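Local coordinates for protein arginine--tRNA ligase (Campylobacter jejuni, PDB 3FNR) that catalyses the ATP-dependent attachment of L-arginine to tRNA(Arg), releasing AMP and diphosphate, as a monomeric class I aminoacyl-tRNA synthetase, at residues T60-H65 / N388-A393; L381-V386 / K440-L445. The protein carries 1 engineered substitution. All coordinates share one frame; numbering follows the deposited sequence.

Contact 1 of 2, residues T60-H65 / N388-A393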
loop_
_atom_site.group_PDB
_atom_site.type_symbol
_atom_site.label_atom_id
_atom_site.label_comp_id
_atom_site.label_asym_id
_atom_site.label_seq_id
_atom_site.Cartn_x
_atom_site.Cartn_y
_atom_site.Cartn_z
ATOM N N THR A 60 -6.598 2.434 2.306
ATOM C CA THR A 60 -7.809 2.019 1.608
ATOM C C THR A 60 -8.724 1.174 2.485
ATOM O O THR A 60 -9.906 1.494 2.629
ATOM C CB THR A 60 -7.470 1.231 0.329
ATOM O OG1 THR A 60 -6.564 2.000 -0.464
ATOM C CG2 THR A 60 -8.719 0.967 -0.472
ATOM N N ARG A 61 -8.167 0.112 3.075
ATOM C CA ARG A 61 -8.929 -0.791 3.945
ATOM C C ARG A 61 -9.521 -0.034 5.122
ATOM O O ARG A 61 -10.659 -0.281 5.522
ATOM C CB ARG A 61 -8.028 -1.907 4.470
ATOM C CG ARG A 61 -7.645 -2.971 3.457
ATOM C CD ARG A 61 -6.591 -3.887 4.065
ATOM N NE ARG A 61 -6.080 -4.888 3.132
ATOM C CZ ARG A 61 -6.585 -6.110 2.995
ATOM N NH1 ARG A 61 -7.630 -6.488 3.726
ATOM N NH2 ARG A 61 -6.042 -6.955 2.127
ATOM N N LEU A 62 -8.737 0.892 5.667
ATOM C CA LEU A 62 -9.163 1.689 6.802
ATOM C C LEU A 62 -10.281 2.652 6.414
ATOM O O LEU A 62 -11.324 2.698 7.077
ATOM C CB LEU A 62 -7.973 2.421 7.424
ATOM C CG LEU A 62 -8.220 3.303 8.651
ATOM C CD1 LEU A 62 -8.873 2.542 9.806
ATOM C CD2 LEU A 62 -6.907 3.876 9.073
ATOM N N ALA A 63 -10.080 3.391 5.325
ATOM C CA ALA A 63 -11.125 4.271 4.808
ATOM C C ALA A 63 -12.454 3.552 4.572
ATOM O O ALA A 63 -13.506 4.050 4.973
ATOM C CB ALA A 63 -10.669 4.922 3.555
ATOM N N ARG A 64 -12.401 2.378 3.946
ATOM C CA ARG A 64 -13.614 1.595 3.679
ATOM C C ARG A 64 -14.296 1.140 4.975
ATOM O O ARG A 64 -15.515 1.240 5.101
ATOM C CB ARG A 64 -13.309 0.399 2.770
ATOM C CG ARG A 64 -13.794 0.574 1.339
ATOM C CD ARG A 64 -12.686 0.811 0.320
ATOM N NE ARG A 64 -12.226 -0.438 -0.281
ATOM C CZ ARG A 64 -11.697 -0.562 -1.501
ATOM N NH1 ARG A 64 -11.549 0.488 -2.305
ATOM N NH2 ARG A 64 -11.303 -1.756 -1.918
ATOM N N HIS A 65 -13.494 0.677 5.936
ATOM C CA HIS A 65 -13.976 0.238 7.246
ATOM C C HIS A 65 -14.754 1.353 7.936
ATOM O O HIS A 65 -15.828 1.128 8.507
ATOM C CB HIS A 65 -12.781 -0.194 8.112
ATOM C CG HIS A 65 -13.153 -0.713 9.470
ATOM N ND1 HIS A 65 -13.590 -2.003 9.686
ATOM C CD2 HIS A 65 -13.130 -0.117 10.686
ATOM C CE1 HIS A 65 -13.828 -2.176 10.976
ATOM N NE2 HIS A 65 -13.561 -1.044 11.604
ATOM N N ASN A 388 -10.303 5.989 13.713
ATOM C CA ASN A 388 -10.765 7.274 13.198
ATOM C C ASN A 388 -9.672 8.326 13.250
ATOM O O ASN A 388 -9.496 9.096 12.311
ATOM C CB ASN A 388 -12.020 7.733 13.941
ATOM C CG ASN A 388 -13.270 6.990 13.485
ATOM O OD1 ASN A 388 -13.816 7.268 12.414
ATOM N ND2 ASN A 388 -13.730 6.044 14.296
ATOM N N ASP A 389 -8.911 8.316 14.335
ATOM C CA ASP A 389 -7.816 9.252 14.525
ATOM C C ASP A 389 -6.683 8.952 13.552
ATOM O O ASP A 389 -6.065 9.869 13.012
ATOM C CB ASP A 389 -7.314 9.161 15.966
ATOM C CG ASP A 389 -6.927 10.504 16.535
ATOM O OD1 ASP A 389 -7.690 11.013 17.387
ATOM O OD2 ASP A 389 -5.875 11.053 16.129
ATOM N N ALA A 390 -6.423 7.664 13.324
ATOM C CA ALA A 390 -5.381 7.239 12.392
ATOM C C ALA A 390 -5.698 7.669 10.964
ATOM O O ALA A 390 -4.814 8.123 10.248
ATOM C CB ALA A 390 -5.166 5.732 12.457
ATOM N N PHE A 391 -6.959 7.538 10.562
ATOM C CA PHE A 391 -7.355 7.934 9.220
ATOM C C PHE A 391 -7.237 9.438 9.012
ATOM O O PHE A 391 -6.577 9.889 8.073
ATOM C CB PHE A 391 -8.776 7.490 8.898
ATOM C CG PHE A 391 -9.222 7.898 7.525
ATOM C CD1 PHE A 391 -8.682 7.280 6.398
ATOM C CD2 PHE A 391 -10.138 8.927 7.351
ATOM C CE1 PHE A 391 -9.061 7.675 5.125
ATOM C CE2 PHE A 391 -10.530 9.317 6.079
ATOM C CZ PHE A 391 -9.997 8.683 4.965
ATOM N N GLU A 392 -7.875 10.197 9.900
ATOM C CA GLU A 392 -7.943 11.650 9.792
ATOM C C GLU A 392 -6.586 12.361 9.819
ATOM O O GLU A 392 -6.432 13.401 9.193
ATOM C CB GLU A 392 -8.886 12.212 10.862
ATOM C CG GLU A 392 -10.356 11.853 10.605
ATOM C CD GLU A 392 -11.235 11.957 11.845
ATOM O OE1 GLU A 392 -12.169 11.139 11.981
ATOM O OE2 GLU A 392 -10.997 12.853 12.683
ATOM N N ALA A 393 -5.605 11.792 10.522
ATOM C CA ALA A 393 -4.263 12.368 10.584
ATOM C C ALA A 393 -3.306 11.717 9.584
ATOM O O ALA A 393 -2.152 12.139 9.481
ATOM C CB ALA A 393 -3.697 12.244 12.002
#
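F391 and L62 carry most of this contact, in which the end of helix 50-65 meets helix 383-393 through apolar side chains, with no hydrogen bond between them. The axes of the two short segments pass 10.1 Å apart at a signed crossing angle of -120°, so the helices run steeply across each other and share one small patch. The backbones come nearest at A63 and F391, whose CA atoms are 6.9 Å apart, a spacing that the small methyl of A63 permits.

L62 reaches over with a single branch. Its CG stands anti to the backbone N (chi1 -179°), which extends the side chain toward the facing helix. There CD2 rests 4.1 Å from CB of F391 and 4.2 Å from CB of A390, touching the root of the phenylalanine rather than its ring; CD2 of L62 also lies 4.0 Å from the backbone N of F391. CD1 of L62 packs against L445 of helix 425-445, so this leucine touches two helices of the neighbouring domain.

The ring of F391 goes the other way, past L62 to A63. With CG anti to its own backbone N (chi1 179°), it leans back across the gap and brings CE1 to 3.6 Å from CB of A63, the closest approach in the contact. The methyl meets the ring obliquely. Y68 and L66, just beyond helix 50-65, also touch this phenylalanine, and R394 makes a cation-pi contact with it. All four residues that touch are buried.

The arrangement is an apolar helix-helix packing between two domains of a class I arginyl-tRNA synthetase: it joins helix 50-65, which directly follows the HIGH motif of the Rossmann-type catalytic domain, to the helical DALR anticodon-binding domain.

Contact 2 of 2, residues L381-V386 / K440-L445. With SO4 (sulfate ion), chain B.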
loop_
_atom_site.group_PDB
_atom_site.type_symbol
_atom_site.label_atom_id
_atom_site.label_comp_id
_atom_site.label_asym_id
_atom_site.label_seq_id
_atom_site.Cartn_x
_atom_site.Cartn_y
_atom_site.Cartn_z
ATOM N N LEU A 381 -11.961 -1.660 23.667
ATOM C CA LEU A 381 -13.038 -0.862 23.079
ATOM C C LEU A 381 -12.564 0.438 22.422
ATOM O O LEU A 381 -13.253 0.984 21.563
ATOM C CB LEU A 381 -14.123 -0.576 24.122
ATOM C CG LEU A 381 -14.854 -1.828 24.613
ATOM C CD1 LEU A 381 -15.664 -1.522 25.858
ATOM C CD2 LEU A 381 -15.747 -2.407 23.515
ATOM N N ASN A 382 -11.380 0.904 22.818
ATOM C CA ASN A 382 -10.785 2.140 22.313
ATOM C C ASN A 382 -10.313 2.070 20.848
ATOM O O ASN A 382 -9.870 3.080 20.308
ATOM C CB ASN A 382 -9.600 2.535 23.200
ATOM C CG ASN A 382 -9.124 3.970 22.962
ATOM O OD1 ASN A 382 -7.923 4.220 22.801
ATOM N ND2 ASN A 382 -10.059 4.910 22.931
ATOM N N LEU A 383 -10.393 0.890 20.223
ATOM C CA LEU A 383 -9.974 0.710 18.823
ATOM C C LEU A 383 -10.670 1.690 17.875
ATOM O O LEU A 383 -10.010 2.297 17.042
ATOM C CB LEU A 383 -10.180 -0.739 18.352
ATOM C CG LEU A 383 -9.791 -1.103 16.909
ATOM C CD1 LEU A 383 -8.336 -0.806 16.606
ATOM C CD2 LEU A 383 -10.102 -2.552 16.604
ATOM N N LYS A 384 -11.981 1.864 18.042
ATOM C CA LYS A 384 -12.783 2.798 17.236
ATOM C C LYS A 384 -12.178 4.197 17.174
ATOM O O LYS A 384 -11.988 4.739 16.088
ATOM C CB LYS A 384 -14.204 2.881 17.796
ATOM C CG LYS A 384 -15.238 3.439 16.814
ATOM C CD LYS A 384 -16.462 3.965 17.554
ATOM C CE LYS A 384 -17.747 3.783 16.751
ATOM N NZ LYS A 384 -17.664 4.194 15.314
ATOM N N ALA A 385 -11.862 4.757 18.345
ATOM C CA ALA A 385 -11.227 6.070 18.457
ATOM C C ALA A 385 -9.882 6.103 17.737
ATOM O O ALA A 385 -9.597 7.038 17.002
ATOM C CB ALA A 385 -11.041 6.447 19.934
ATOM N N VAL A 386 -9.070 5.074 17.959
ATOM C CA VAL A 386 -7.752 4.971 17.342
ATOM C C VAL A 386 -7.849 4.977 15.815
ATOM O O VAL A 386 -7.138 5.744 15.168
ATOM C CB VAL A 386 -6.988 3.721 17.842
ATOM C CG1 VAL A 386 -5.666 3.561 17.098
ATOM C CG2 VAL A 386 -6.732 3.831 19.355
ATOM N N LYS A 440 -7.917 -9.041 15.959
ATOM C CA LYS A 440 -8.388 -9.531 14.663
ATOM C C LYS A 440 -8.845 -8.404 13.734
ATOM O O LYS A 440 -8.437 -8.353 12.572
ATOM C CB LYS A 440 -9.523 -10.541 14.873
ATOM C CG LYS A 440 -10.120 -11.084 13.590
ATOM C CD LYS A 440 -10.658 -12.482 13.798
ATOM C CE LYS A 440 -12.160 -12.492 13.907
ATOM N NZ LYS A 440 -12.752 -12.586 12.548
ATOM N N THR A 441 -9.692 -7.516 14.251
ATOM C CA THR A 441 -10.161 -6.356 13.507
ATOM C C THR A 441 -8.995 -5.497 13.000
ATOM O O THR A 441 -8.831 -5.344 11.793
ATOM C CB THR A 441 -11.150 -5.517 14.344
ATOM O OG1 THR A 441 -12.259 -6.345 14.732
ATOM C CG2 THR A 441 -11.661 -4.309 13.554
ATOM N N ALA A 442 -8.174 -4.981 13.914
ATOM C CA ALA A 442 -7.070 -4.092 13.551
ATOM C C ALA A 442 -6.095 -4.753 12.577
ATOM O O ALA A 442 -5.704 -4.135 11.575
ATOM C CB ALA A 442 -6.341 -3.613 14.788
ATOM N N PHE A 443 -5.723 -6.001 12.875
ATOM C CA PHE A 443 -4.868 -6.805 11.994
ATOM C C PHE A 443 -5.433 -6.941 10.583
ATOM O O PHE A 443 -4.685 -6.841 9.620
ATOM C CB PHE A 443 -4.637 -8.207 12.563
ATOM C CG PHE A 443 -3.249 -8.443 13.099
ATOM C CD1 PHE A 443 -2.950 -9.633 13.753
ATOM C CD2 PHE A 443 -2.241 -7.496 12.948
ATOM C CE1 PHE A 443 -1.673 -9.877 14.244
ATOM C CE2 PHE A 443 -0.967 -7.727 13.438
ATOM C CZ PHE A 443 -0.676 -8.919 14.084
ATOM N N SER A 444 -6.740 -7.173 10.460
ATOM C CA SER A 444 -7.355 -7.371 9.137
ATOM C C SER A 444 -7.270 -6.125 8.256
ATOM O O SER A 444 -7.188 -6.236 7.027
ATOM C CB SER A 444 -8.806 -7.848 9.256
ATOM O OG SER A 444 -9.653 -6.810 9.708
ATOM N N LEU A 445 -7.264 -4.951 8.892
ATOM C CA LEU A 445 -7.108 -3.670 8.188
ATOM C C LEU A 445 -5.677 -3.467 7.715
ATOM O O LEU A 445 -5.413 -2.624 6.853
ATOM C CB LEU A 445 -7.544 -2.500 9.083
ATOM C CG LEU A 445 -8.983 -2.537 9.598
ATOM C CD1 LEU A 445 -9.292 -1.313 10.468
ATOM C CD2 LEU A 445 -9.995 -2.659 8.444
HETATM S S SO4 B . -19.420 6.917 13.060
HETATM O O1 SO4 B . -20.280 8.021 13.495
HETATM O O2 SO4 B . -19.956 6.379 11.820
HETATM O O3 SO4 B . -18.070 7.430 12.842
HETATM O O4 SO4 B . -19.380 5.859 14.061
#
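A single leucine, L383, supplies one whole side of this contact, forking its two methyls over neighbouring residues of the opposite helix. The setting is the helical bundle of the DALR anticodon-binding domain, where the N-terminal part of helix 383-393 lies beside the C-terminal part of helix 425-445. L383 holds CG anti to its backbone N (chi1 -180°), which sends the fork across the gap. CD1 takes the methyl of A442, with CB 3.9 Å away, while CD2 lies obliquely against T441, 3.8 Å from CG2.

T441 has its two branches sorted by polarity: CG2 faces the leucine, and OG1 hydrogen-bonds to the carbonyl of L437, one turn back in its own helix. F22 touches both L383 and T441, and Y402 of helix 398-416 also packs on L383, so other parts of the chain also pack against the patch.

K384, next in sequence, leads elsewhere. Its chain is bent about the CG-CD and CD-CE bonds to meet a sulfate, probably from the crystallisation liquor, which E26 N and K28 NZ also bind; K384 NZ donates a 2.7 Å hydrogen bond to its O4.

From the N terminus, helix 50-65 of the catalytic domain comes first and opens contact 1; 322 residues, including most of that domain's sheet, separate its two segments. Contact 2 opens at 381-386, just before contact 1 closes at 388-393 on the same helix 383-393, and closes a much shorter, largely helical loop at 440-445 on helix 425-445. Their segments alternate along the chain, so the two contacts cross rather than nest. Their centres lie about 10 Å apart, and 60-65 also packs directly on 440-445: H65 CB is 3.7 Å from L445 CD2. Three helices thus meet, one from the catalytic domain and two from the anticodon-binding domain, tying the domains together.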